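Local coordinates for protein xyloglucan-specific endo-beta-1,4-glucanase (Uncultured bacterium, PDB 4W88) that hydrolyses internal beta-1,4-glucosidic bonds in the backbone of xyloglucan as a specific endo-glucanase of glycoside hydrolase family 5, at residues A[202-208]-A[255-260]; A[223-227]-A[248-252]; A[245-249]-A[289-293]. The protein carries 1 engineered substitution. One frame throughout, in Å; residues are numbered along the deposited sequence.

In the fold
All three contacts use helix 246-261, on the outside of the eight-stranded (beta/alpha)8 barrel. Contact 1 packs its C-terminal half against the short helix 204-208. Contact 2 joins its N-terminal half to the loop after strand 218-223, and contact 3 joins its start to helix 280-295. Contacts 2 and 3 share D248 and I249, and their centres lie about 7 Å apart. A probable hydrogen bond of 2.5 Å between T224 OG1 and Y290 OH ties them together. The centres of contacts 1 and 2 are about 12 Å apart, and S202 touches T224 between them. Contact 2 comes closest to function: its Y225 lines the glycan pocket and touches a bound glucose.

Contact 1 of 3, residues A[202-208]-A[255-260]; sequences SDEPTLK and NIKKYL
N255 begins the contact with S202 and E204, where two neighbouring outer helices of the (beta/alpha)8 barrel pack together. Helix 204-208 follows strand 193-196, and helix 246-261 follows the next strand, 218-223. The two short helical segments run nearly parallel, at 17° and 10.0 Å between axes. N255 lays its amide beside E204, with ND2 3.8 Å from E204 CB. The amide and carboxylate planes are turned 44° apart. A water bridges the two segments here: it accepts from N255 ND2 and donates to S202 O. I256 follows, with its CG1 branch facing S202 CB. I256 also packs on L222 and V267 of the barrel strands, so this end of the contact reaches the barrel wall. K258 lies on the solvent side. Its NZ makes a long salt bridge of 3.8 Å to E204 OE2.

Y259 gives the largest single contribution. CG of Y259 is anti to the carbonyl carbon (chi1 -73°), which lays the ring alongside helix 204-208. The backbone N of K208 sits over one face of the ring, offset toward its rim, and K208 CE comes within 3.2 Å of Y259 OH. E204 OE2 lies at the ring edge, in its plane, and accepts a hydrogen bond from Y259 OH through its anti lone pair. The same oxygen therefore serves both the tyrosine and K258, and this would probably favour a charged carboxylate.

L260 closes the walk in the buried part. L207 acts as a knob in the hole formed by N255, I256, Y259 and L260. Its CB rests on Y259 CG. Its CD1 meets the N255 carbonyl oxygen. Its CD2 ends 3.8 Å from L260 CD1.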
loop_
_atom_site.group_PDB
_atom_site.type_symbol
_atom_site.label_atom_id
_atom_site.label_comp_id
_atom_site.label_asym_id
_atom_site.label_seq_id
_atom_site.Cartn_x
_atom_site.Cartn_y
_atom_site.Cartn_z
ATOM N N SER A 202 -12.355 1.101 5.059
ATOM C CA SER A 202 -13.039 2.370 4.742
ATOM C C SER A 202 -14.534 2.423 5.096
ATOM O O SER A 202 -15.262 3.281 4.570
ATOM C CB SER A 202 -12.856 2.719 3.257
ATOM O OG SER A 202 -13.487 1.791 2.479
ATOM N N ASP A 203 -14.991 1.525 5.958
ATOM C CA ASP A 203 -16.377 1.566 6.467
ATOM C C ASP A 203 -16.535 2.838 7.309
ATOM O O ASP A 203 -15.560 3.351 7.943
ATOM C CB ASP A 203 -16.722 0.333 7.315
ATOM C CG ASP A 203 -16.555 -0.996 6.581
ATOM O OD1 ASP A 203 -16.447 -1.069 5.355
ATOM O OD2 ASP A 203 -16.569 -2.047 7.295
ATOM N N GLU A 204 -17.787 3.296 7.380
ATOM C CA GLU A 204 -18.105 4.549 8.041
ATOM C C GLU A 204 -17.581 4.619 9.498
ATOM O O GLU A 204 -16.908 5.621 9.843
ATOM C CB GLU A 204 -19.620 4.927 7.950
ATOM C CG GLU A 204 -19.880 6.223 8.699
ATOM C CD GLU A 204 -21.161 6.886 8.274
ATOM O OE1 GLU A 204 -22.042 6.191 7.756
ATOM O OE2 GLU A 204 -21.227 8.092 8.441
ATOM N N PRO A 205 -17.860 3.573 10.337
ATOM C CA PRO A 205 -17.376 3.654 11.704
ATOM C C PRO A 205 -15.827 3.781 11.786
ATOM O O PRO A 205 -15.276 4.452 12.690
ATOM C CB PRO A 205 -17.865 2.324 12.325
ATOM C CG PRO A 205 -18.970 1.869 11.453
ATOM C CD PRO A 205 -18.580 2.307 10.095
ATOM N N THR A 206 -15.119 3.126 10.849
ATOM C CA THR A 206 -13.661 3.146 10.864
ATOM C C THR A 206 -13.149 4.539 10.513
ATOM O O THR A 206 -12.203 5.025 11.125
ATOM C CB THR A 206 -13.135 2.154 9.841
ATOM O OG1 THR A 206 -13.903 0.935 9.898
ATOM C CG2 THR A 206 -11.652 1.911 9.996
ATOM N N LEU A 207 -13.786 5.189 9.540
ATOM C CA LEU A 207 -13.348 6.529 9.151
ATOM C C LEU A 207 -13.725 7.550 10.218
ATOM O O LEU A 207 -12.945 8.456 10.474
ATOM C CB LEU A 207 -13.958 6.908 7.811
ATOM C CG LEU A 207 -13.501 6.164 6.557
ATOM C CD1 LEU A 207 -14.376 6.574 5.363
ATOM C CD2 LEU A 207 -12.043 6.448 6.274
ATOM N N LYS A 208 -14.943 7.426 10.786
ATOM C CA LYS A 208 -15.408 8.303 11.870
ATOM C C LYS A 208 -14.403 8.314 13.031
ATOM O O LYS A 208 -14.202 9.331 13.650
ATOM C CB LYS A 208 -16.808 7.885 12.340
ATOM C CG LYS A 208 -17.427 8.737 13.405
ATOM C CD LYS A 208 -18.835 8.221 13.748
ATOM C CE LYS A 208 -19.828 8.377 12.590
ATOM N NZ LYS A 208 -21.251 8.068 12.946
ATOM N N ASN A 255 -18.444 7.679 1.440
ATOM C CA ASN A 255 -17.928 7.801 2.783
ATOM C C ASN A 255 -16.508 8.365 2.828
ATOM O O ASN A 255 -16.175 9.197 3.684
ATOM C CB ASN A 255 -18.012 6.477 3.497
ATOM C CG ASN A 255 -19.411 6.202 3.990
ATOM O OD1 ASN A 255 -20.231 7.119 4.235
ATOM N ND2 ASN A 255 -19.712 4.960 4.126
ATOM N N ILE A 256 -15.663 7.920 1.906
ATOM C CA ILE A 256 -14.324 8.462 1.773
ATOM C C ILE A 256 -14.402 9.988 1.507
ATOM O O ILE A 256 -13.670 10.765 2.126
ATOM C CB ILE A 256 -13.539 7.708 0.692
ATOM C CG1 ILE A 256 -13.325 6.235 1.141
ATOM C CG2 ILE A 256 -12.179 8.350 0.478
ATOM C CD1 ILE A 256 -12.906 5.254 0.053
ATOM N N LYS A 257 -15.314 10.396 0.626
ATOM C CA LYS A 257 -15.579 11.805 0.372
ATOM C C LYS A 257 -16.036 12.574 1.661
ATOM O O LYS A 257 -15.505 13.641 1.998
ATOM C CB LYS A 257 -16.641 11.933 -0.749
ATOM C CG LYS A 257 -16.037 12.327 -2.101
ATOM C CD LYS A 257 -17.090 12.750 -3.142
ATOM C CE LYS A 257 -17.427 14.201 -3.056
ATOM N NZ LYS A 257 -16.347 15.061 -3.589
ATOM N N LYS A 258 -17.037 12.037 2.354
ATOM C CA LYS A 258 -17.601 12.695 3.529
ATOM C C LYS A 258 -16.518 12.935 4.570
ATOM O O LYS A 258 -16.412 14.011 5.172
ATOM C CB LYS A 258 -18.658 11.771 4.131
ATOM C CG LYS A 258 -19.637 12.337 5.140
ATOM C CD LYS A 258 -20.824 11.374 5.128
ATOM C CE LYS A 258 -22.048 11.914 5.814
ATOM N NZ LYS A 258 -21.932 11.638 7.267
ATOM N N TYR A 259 -15.722 11.933 4.841
ATOM C CA TYR A 259 -14.822 12.034 6.003
ATOM C C TYR A 259 -13.419 12.529 5.697
ATOM O O TYR A 259 -12.730 12.961 6.603
ATOM C CB TYR A 259 -14.750 10.679 6.685
ATOM C CG TYR A 259 -15.997 10.316 7.454
ATOM C CD1 TYR A 259 -16.147 10.731 8.772
ATOM C CD2 TYR A 259 -17.028 9.591 6.877
ATOM C CE1 TYR A 259 -17.284 10.426 9.483
ATOM C CE2 TYR A 259 -18.189 9.303 7.598
ATOM C CZ TYR A 259 -18.282 9.725 8.897
ATOM O OH TYR A 259 -19.358 9.478 9.671
ATOM N N LEU A 260 -13.011 12.468 4.422
ATOM C CA LEU A 260 -11.633 12.779 4.041
ATOM C C LEU A 260 -11.576 13.803 2.907
ATOM O O LEU A 260 -11.124 14.926 3.101
ATOM C CB LEU A 260 -10.837 11.459 3.718
ATOM C CG LEU A 260 -10.650 10.505 4.894
ATOM C CD1 LEU A 260 -10.079 9.135 4.471
ATOM C CD2 LEU A 260 -9.763 11.096 5.935
HETATM O O HOH W 1 -17.529 3.209 3.412
#

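Contact 2 of 3, residues A[223-227]-A[248-252]; sequences HTYTP and DITWQ
T226 and Q252 hold the tight part of this contact. T226 OG1 donates to Q252 OE1 at 2.6 Å. The donor lies 18° from the carbonyl plane, and the C=O...donor angle is 126°. The methyl of T224 presses on the same oxygen, with CG2 3.3 Å from Q252 OE1. Q252 reaches this spot with an extended chain, its CG anti to the backbone N (chi1 177°). The T224 hydroxyl is turned to another partner, Y290 on helix 280-295. Close by, I249 CG1 packs 3.6 Å from T226 O, an oxygen that also accepts a hydrogen bond from W286 NE1.

The other end is looser. The P227 ring crosses D248 at about a right angle, and P227 CB stays 3.7 Å from D248 OD2. D248 is partly open to solvent. The peptide bond before P227 is cis.

Segment 223-227 is the loop that leaves strand 218-223 at the C-terminal end of the barrel, where TIM-barrel hydrolases carry their active sites. Y225 is the centre of an inverse gamma turn. Its side chain leaves the backbone away from segment 248-252, and Y225 touches a bound glucose. One short polar bond, flanked by methyl groups, thus ties the back of a substrate-binding loop to helix 246-261 and probably sets the rotation of the Q252 side-chain amide.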
loop_
_atom_site.group_PDB
_atom_site.type_symbol
_atom_site.label_atom_id
_atom_site.label_comp_id
_atom_site.label_asym_id
_atom_site.label_seq_id
_atom_site.Cartn_x
_atom_site.Cartn_y
_atom_site.Cartn_z
ATOM N N HIS A 223 -7.431 0.579 1.415
ATOM C CA HIS A 223 -7.425 -0.465 0.431
ATOM C C HIS A 223 -8.865 -0.787 0.080
ATOM O O HIS A 223 -9.656 -1.065 0.957
ATOM C CB HIS A 223 -6.758 -1.732 0.926
ATOM C CG HIS A 223 -5.301 -1.595 1.191
ATOM N ND1 HIS A 223 -4.535 -2.579 1.816
ATOM C CD2 HIS A 223 -4.443 -0.604 0.867
ATOM C CE1 HIS A 223 -3.290 -2.164 1.871
ATOM N NE2 HIS A 223 -3.214 -0.988 1.290
ATOM N N THR A 224 -9.176 -0.724 -1.221
ATOM C CA THR A 224 -10.526 -0.822 -1.673
ATOM C C THR A 224 -10.610 -1.720 -2.890
ATOM O O THR A 224 -10.670 -1.264 -4.052
ATOM C CB THR A 224 -11.232 0.516 -1.928
ATOM O OG1 THR A 224 -10.472 1.342 -2.811
ATOM C CG2 THR A 224 -11.451 1.211 -0.676
ATOM N N TYR A 225 -10.575 -2.991 -2.608
ATOM C CA TYR A 225 -10.791 -4.010 -3.674
ATOM C C TYR A 225 -12.292 -4.267 -3.896
ATOM O O TYR A 225 -12.800 -5.393 -3.673
ATOM C CB TYR A 225 -10.131 -5.304 -3.257
ATOM C CG TYR A 225 -8.595 -5.320 -3.187
ATOM C CD1 TYR A 225 -7.881 -4.969 -2.003
ATOM C CD2 TYR A 225 -7.854 -5.834 -4.243
ATOM C CE1 TYR A 225 -6.489 -5.067 -1.958
ATOM C CE2 TYR A 225 -6.467 -5.971 -4.188
ATOM C CZ TYR A 225 -5.779 -5.610 -3.002
ATOM O OH TYR A 225 -4.429 -5.778 -2.977
ATOM N N THR A 226 -12.975 -3.228 -4.323
ATOM C CA THR A 226 -14.431 -3.159 -4.220
ATOM C C THR A 226 -15.083 -3.328 -5.591
ATOM O O THR A 226 -14.704 -2.644 -6.575
ATOM C CB THR A 226 -14.797 -1.808 -3.654
ATOM O OG1 THR A 226 -14.078 -1.631 -2.418
ATOM C CG2 THR A 226 -16.273 -1.689 -3.429
ATOM N N PRO A 227 -16.092 -4.198 -5.675
ATOM C CA PRO A 227 -16.636 -5.065 -4.587
ATOM C C PRO A 227 -15.818 -6.355 -4.456
ATOM O O PRO A 227 -15.302 -6.910 -5.443
ATOM C CB PRO A 227 -18.049 -5.469 -5.116
ATOM C CG PRO A 227 -18.241 -4.743 -6.365
ATOM C CD PRO A 227 -16.904 -4.294 -6.900
ATOM N N ASP A 248 -21.867 -0.389 -5.096
ATOM C CA ASP A 248 -20.967 -0.798 -4.014
ATOM C C ASP A 248 -19.750 0.126 -3.990
ATOM O O ASP A 248 -19.221 0.488 -2.894
ATOM C CB ASP A 248 -20.516 -2.239 -4.174
ATOM C CG ASP A 248 -21.620 -3.248 -3.837
ATOM O OD1 ASP A 248 -22.767 -2.916 -3.560
ATOM O OD2 ASP A 248 -21.329 -4.425 -3.856
ATOM N N ILE A 249 -19.251 0.450 -5.192
ATOM C CA ILE A 249 -18.106 1.339 -5.314
ATOM C C ILE A 249 -18.480 2.755 -4.853
ATOM O O ILE A 249 -17.792 3.371 -4.024
ATOM C CB ILE A 249 -17.591 1.392 -6.728
ATOM C CG1 ILE A 249 -17.081 0.031 -7.187
ATOM C CG2 ILE A 249 -16.461 2.386 -6.828
ATOM C CD1 ILE A 249 -16.811 -0.081 -8.716
ATOM N N THR A 250 -19.605 3.231 -5.382
ATOM C CA THR A 250 -20.128 4.579 -5.083
ATOM C C THR A 250 -20.394 4.860 -3.623
ATOM O O THR A 250 -20.006 5.922 -3.107
ATOM C CB THR A 250 -21.373 4.849 -5.938
ATOM O OG1 THR A 250 -21.020 4.641 -7.307
ATOM C CG2 THR A 250 -21.834 6.272 -5.778
ATOM N N TRP A 251 -21.083 3.942 -2.968
ATOM C CA TRP A 251 -21.498 4.078 -1.546
ATOM C C TRP A 251 -20.268 4.198 -0.691
ATOM O O TRP A 251 -20.189 5.076 0.166
ATOM C CB TRP A 251 -22.245 2.783 -1.198
ATOM C CG TRP A 251 -23.178 2.713 -0.062
ATOM C CD1 TRP A 251 -23.081 3.336 1.152
ATOM C CD2 TRP A 251 -24.369 1.866 0.015
ATOM N NE1 TRP A 251 -24.140 2.966 1.958
ATOM C CE2 TRP A 251 -24.941 2.067 1.296
ATOM C CE3 TRP A 251 -24.998 0.973 -0.882
ATOM C CZ2 TRP A 251 -26.122 1.409 1.714
ATOM C CZ3 TRP A 251 -26.170 0.308 -0.459
ATOM C CH2 TRP A 251 -26.718 0.543 0.826
ATOM N N GLN A 252 -19.294 3.310 -0.926
ATOM C CA GLN A 252 -18.074 3.316 -0.132
ATOM C C GLN A 252 -17.290 4.612 -0.396
ATOM O O GLN A 252 -16.831 5.279 0.540
ATOM C CB GLN A 252 -17.246 2.112 -0.496
ATOM C CG GLN A 252 -15.917 2.038 0.202
ATOM C CD GLN A 252 -15.144 0.793 -0.183
ATOM O OE1 GLN A 252 -14.682 0.635 -1.318
ATOM N NE2 GLN A 252 -14.961 -0.076 0.774
#

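Contact 3 of 3, residues A[245-249]-A[289-293]; sequences KKNDI and DYVGT
The ring of Y290 meets I249 obliquely, with Y290 CD1 4.1 Å from I249 CG2. W286, one turn earlier on the same helix, stacks on this ring. The carboxylate of D289 is the second flat group. The K246 and D289 side chains cross at about a right angle. K246 CD lies 3.8 Å from D289 CG, and K246 NZ forms a salt bridge of 3.5 Å to D289 OD1. The other oxygen, OD2, takes a hydrogen bond from W241 NE1. The two partners engage different oxygens, so they probably hold the carboxylate against rotation. K246 gets there fully extended, with CG anti to the backbone N (chi1 -180°), and its methylene groups run past the aspartate before the amine is reached.

These are two adjacent outer helices of the (beta/alpha)8 barrel. Helix 246-261 follows strand 218-223, and helix 280-295 follows the neighbouring strand 267-272. I249 is the buried apolar centre of the joint. Its CD1 tip rests on the backbone and base of Y290, 4.0 Å from both CA and CB. Its CG2 branch turns to T293, 3.8 Å from OG1.

T293 serves its own helix as well as the contact. OG1 stands beside the backbone N (chi1 -66°), which directs the hydroxyl back down the helix to D289. It donates to D289 O at 2.6 Å and 168°, almost in line with the carbonyl bond. With an alanine here, the D289 carbonyl would probably lose its short hydroxyl partner and a gap would open beside I249 CG2. The T293 hydroxyl also lies near the lysine, with K246 CE 4.0 Å from OG1.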
loop_
_atom_site.group_PDB
_atom_site.type_symbol
_atom_site.label_atom_id
_atom_site.label_comp_id
_atom_site.label_asym_id
_atom_site.label_seq_id
_atom_site.Cartn_x
_atom_site.Cartn_y
_atom_site.Cartn_z
ATOM N N LYS A 245 -23.397 -3.545 -10.011
ATOM C CA LYS A 245 -22.827 -3.419 -8.659
ATOM C C LYS A 245 -21.947 -2.187 -8.494
ATOM O O LYS A 245 -21.202 -2.099 -7.484
ATOM C CB LYS A 245 -22.042 -4.678 -8.239
ATOM C CG LYS A 245 -22.819 -5.979 -8.225
ATOM C CD LYS A 245 -23.453 -6.258 -6.882
ATOM C CE LYS A 245 -24.720 -5.496 -6.686
ATOM N NZ LYS A 245 -25.388 -6.072 -5.481
ATOM N N LYS A 246 -22.050 -1.221 -9.417
ATOM C CA LYS A 246 -21.252 0.020 -9.293
ATOM C C LYS A 246 -21.607 0.765 -7.993
ATOM O O LYS A 246 -20.758 1.460 -7.387
ATOM C CB LYS A 246 -21.394 0.947 -10.509
ATOM C CG LYS A 246 -20.565 2.221 -10.389
ATOM C CD LYS A 246 -20.696 3.103 -11.624
ATOM C CE LYS A 246 -19.703 4.246 -11.642
ATOM N NZ LYS A 246 -19.839 4.938 -12.943
ATOM N N ASN A 247 -22.864 0.649 -7.594
ATOM C CA ASN A 247 -23.321 1.210 -6.286
ATOM C C ASN A 247 -22.430 0.818 -5.081
ATOM O O ASN A 247 -22.291 1.610 -4.138
ATOM C CB ASN A 247 -24.798 0.842 -6.026
ATOM C CG ASN A 247 -25.094 -0.629 -6.393
ATOM O OD1 ASN A 247 -24.690 -1.579 -5.684
ATOM N ND2 ASN A 247 -25.727 -0.824 -7.554
ATOM N N ASP A 248 -21.867 -0.389 -5.096
ATOM C CA ASP A 248 -20.967 -0.798 -4.014
ATOM C C ASP A 248 -19.750 0.126 -3.990
ATOM O O ASP A 248 -19.221 0.488 -2.894
ATOM C CB ASP A 248 -20.516 -2.239 -4.174
ATOM C CG ASP A 248 -21.620 -3.248 -3.837
ATOM O OD1 ASP A 248 -22.767 -2.916 -3.560
ATOM O OD2 ASP A 248 -21.329 -4.425 -3.856
ATOM N N ILE A 249 -19.251 0.450 -5.192
ATOM C CA ILE A 249 -18.106 1.339 -5.314
ATOM C C ILE A 249 -18.480 2.755 -4.853
ATOM O O ILE A 249 -17.792 3.371 -4.024
ATOM C CB ILE A 249 -17.591 1.392 -6.728
ATOM C CG1 ILE A 249 -17.081 0.031 -7.187
ATOM C CG2 ILE A 249 -16.461 2.386 -6.828
ATOM C CD1 ILE A 249 -16.811 -0.081 -8.716
ATOM N N ASP A 289 -15.254 1.815 -14.144
ATOM C CA ASP A 289 -16.160 2.252 -13.092
ATOM C C ASP A 289 -15.436 2.599 -11.812
ATOM O O ASP A 289 -15.783 3.598 -11.125
ATOM C CB ASP A 289 -17.211 1.141 -12.802
ATOM C CG ASP A 289 -18.305 1.102 -13.842
ATOM O OD1 ASP A 289 -18.489 2.108 -14.579
ATOM O OD2 ASP A 289 -18.997 0.087 -13.921
ATOM N N TYR A 290 -14.423 1.802 -11.511
ATOM C CA TYR A 290 -13.698 1.942 -10.232
ATOM C C TYR A 290 -12.687 3.112 -10.294
ATOM O O TYR A 290 -12.762 4.073 -9.508
ATOM C CB TYR A 290 -13.024 0.635 -9.890
ATOM C CG TYR A 290 -12.232 0.787 -8.626
ATOM C CD1 TYR A 290 -12.790 0.594 -7.391
ATOM C CD2 TYR A 290 -10.916 1.153 -8.706
ATOM C CE1 TYR A 290 -12.062 0.830 -6.219
ATOM C CE2 TYR A 290 -10.171 1.362 -7.603
ATOM C CZ TYR A 290 -10.680 1.234 -6.336
ATOM O OH TYR A 290 -9.882 1.464 -5.230
ATOM N N VAL A 291 -11.762 3.061 -11.246
ATOM C CA VAL A 291 -10.788 4.151 -11.387
ATOM C C VAL A 291 -11.467 5.439 -11.800
ATOM O O VAL A 291 -11.110 6.530 -11.307
ATOM C CB VAL A 291 -9.597 3.756 -12.260
ATOM C CG1 VAL A 291 -8.559 4.884 -12.298
ATOM C CG2 VAL A 291 -8.961 2.449 -11.728
ATOM N N GLY A 292 -12.465 5.325 -12.673
ATOM C CA GLY A 292 -13.304 6.490 -13.006
ATOM C C GLY A 292 -13.937 7.220 -11.800
ATOM O O GLY A 292 -14.011 8.491 -11.770
ATOM N N THR A 293 -14.317 6.445 -10.794
ATOM C CA THR A 293 -14.863 6.984 -9.586
ATOM C C THR A 293 -13.764 7.783 -8.835
ATOM O O THR A 293 -14.002 8.916 -8.404
ATOM C CB THR A 293 -15.458 5.888 -8.675
ATOM O OG1 THR A 293 -16.593 5.288 -9.313
ATOM C CG2 THR A 293 -15.919 6.494 -7.307
#